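Side-chain contact in eukaryotic Translation Initiation 4E (Schistosoma mansoni, PDB 3HXI), which binds the 7-methylguanosine cap at the 5' end of mRNA and, as a translation initiation factor, probably brings capped messages to the ribosome: residues 149-152 with 153-157. Numbering follows the deposited sequence. Where two conformers were deposited one is given.
Sequences LSIG and RRIKE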
loop_
_atom_site.group_PDB
_atom_site.type_symbol
_atom_site.label_atom_id
_atom_site.label_comp_id
_atom_site.label_asym_id
_atom_site.label_seq_id
_atom_site.Cartn_x
_atom_site.Cartn_y
_atom_site.Cartn_z
ATOM N N LEU A 149 -1.716 2.847 15.227
ATOM C CA LEU A 149 -0.378 3.293 15.631
ATOM C C LEU A 149 0.718 2.235 15.579
ATOM O O LEU A 149 1.821 2.543 15.116
ATOM C CB LEU A 149 -0.388 4.014 16.995
ATOM C CG LEU A 149 -0.719 5.524 17.056
ATOM C CD1 LEU A 149 0.434 6.385 16.524
ATOM C CD2 LEU A 149 -1.986 5.893 16.332
ATOM N N SER A 150 0.455 1.003 16.031
ATOM C CA SER A 150 1.470 -0.062 15.877
ATOM C C SER A 150 1.766 -0.399 14.403
ATOM O O SER A 150 2.902 -0.743 14.058
ATOM C CB SER A 150 1.104 -1.327 16.649
ATOM O OG SER A 150 -0.044 -1.934 16.086
ATOM N N ILE A 151 0.754 -0.270 13.549
ATOM C CA ILE A 151 0.951 -0.473 12.096
ATOM C C ILE A 151 1.839 0.627 11.547
ATOM O O ILE A 151 2.790 0.360 10.798
ATOM C CB ILE A 151 -0.381 -0.549 11.341
ATOM C CG1 ILE A 151 -1.051 -1.898 11.599
ATOM C CG2 ILE A 151 -0.196 -0.327 9.808
ATOM C CD1 ILE A 151 -2.447 -1.975 11.067
ATOM N N GLY A 152 1.540 1.868 11.927
ATOM C CA GLY A 152 2.333 3.007 11.483
ATOM C C GLY A 152 3.777 2.865 11.922
ATOM O O GLY A 152 4.694 3.116 11.136
ATOM N N ARG A 153 3.974 2.433 13.174
ATOM C CA ARG A 153 5.321 2.246 13.712
ATOM C C ARG A 153 6.100 1.184 12.937
ATOM O O ARG A 153 7.268 1.407 12.582
ATOM C CB ARG A 153 5.273 1.945 15.217
ATOM C CG ARG A 153 4.980 3.195 16.052
ATOM C CD ARG A 153 5.068 2.969 17.554
ATOM N NE ARG A 153 3.768 2.629 18.134
ATOM C CZ ARG A 153 3.384 1.402 18.476
ATOM N NH1 ARG A 153 2.182 1.219 18.985
ATOM N NH2 ARG A 153 4.195 0.357 18.319
ATOM N N ARG A 154 5.451 0.064 12.643
ATOM C CA ARG A 154 6.066 -1.028 11.866
ATOM C C ARG A 154 6.413 -0.616 10.431
ATOM O O ARG A 154 7.454 -1.020 9.909
ATOM C CB ARG A 154 5.150 -2.271 11.897
ATOM C CG ARG A 154 5.591 -3.488 11.056
ATOM C CD ARG A 154 6.955 -4.071 11.445
ATOM N NE ARG A 154 7.146 -4.215 12.891
ATOM C CZ ARG A 154 6.823 -5.297 13.603
ATOM N NH1 ARG A 154 6.290 -6.361 13.018
ATOM N NH2 ARG A 154 7.048 -5.321 14.919
ATOM N N ILE A 155 5.537 0.169 9.792
ATOM C CA ILE A 155 5.805 0.701 8.442
ATOM C C ILE A 155 7.096 1.531 8.463
ATOM O O ILE A 155 7.960 1.383 7.576
ATOM C CB ILE A 155 4.631 1.567 7.927
ATOM C CG1 ILE A 155 3.400 0.709 7.621
ATOM C CG2 ILE A 155 5.000 2.342 6.636
ATOM C CD1 ILE A 155 2.137 1.540 7.246
ATOM N N LYS A 156 7.227 2.412 9.460
ATOM C CA LYS A 156 8.394 3.297 9.537
ATOM C C LYS A 156 9.661 2.490 9.713
ATOM O O LYS A 156 10.695 2.794 9.106
ATOM C CB LYS A 156 8.281 4.318 10.678
ATOM C CG LYS A 156 7.123 5.270 10.546
ATOM C CD LYS A 156 7.355 6.559 11.332
ATOM C CE LYS A 156 8.236 7.541 10.564
ATOM N NZ LYS A 156 8.711 8.609 11.479
ATOM N N GLU A 157 9.575 1.448 10.535
ATOM C CA GLU A 157 10.724 0.570 10.775
ATOM C C GLU A 157 11.139 -0.104 9.487
ATOM O O GLU A 157 12.290 -0.010 9.082
ATOM C CB GLU A 157 10.402 -0.467 11.841
ATOM C CG GLU A 157 10.325 0.118 13.242
ATOM C CD GLU A 157 9.680 -0.820 14.255
ATOM O OE1 GLU A 157 9.192 -1.905 13.858
ATOM O OE2 GLU A 157 9.651 -0.464 15.457
#
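Arg153 folds back over Leu149 and Ser150, one turn earlier in helix 145-159, one of the helices packed on the curved antiparallel sheet of the eIF4E fold. Arg153 N gives an i to i-4 hydrogen bond to Leu149 O (2.9 Å), the first of four such bonds between 149-152 and 153-157. In the conformer described, CG lies beside the backbone N and the chain bends at chi3 (-93°), which lays one guanidinium face over the backbone at Leu149 O and Ser150 CA. Arg153 NH1 stands 3.6 Å from Ser150 CB; Ser150 OG itself bonds to Glu117 and to Thr147 O.

Arg154 N bonds to Ser150 O (3.0 Å), but its side chain leaves the earlier turn, with CG anti to the backbone N (chi1 176°) and further bends at chi2 and chi3. Arg154 NE forms a salt bridge with Glu157 OE1 at 3.2 Å, meeting the oxygen nearly along its C-O axis, while NH1 reaches Asp111 O and NH2 the carboxylate of Asp113. Three separate acceptors thus hold this guanidinium and limit its rotation.

Ile155 lies on the buried side. Ile155 N bonds to Ile151 O (2.9 Å), and Ile155 CD1 meets Ile151 CG2 at 3.9 Å as the two branched side chains pass at a slant. Both touch Trp86 of strand 84-89; Ile151 also packs on Leu139 and Ile155 on Val137, so the pair seats the helix on the sheet.

Lys156 N bonds to Gly152 O (3.1 Å), the last of the four that join 149-152 to 153-157, and the same oxygen lies 3.3 Å from Lys156 CG.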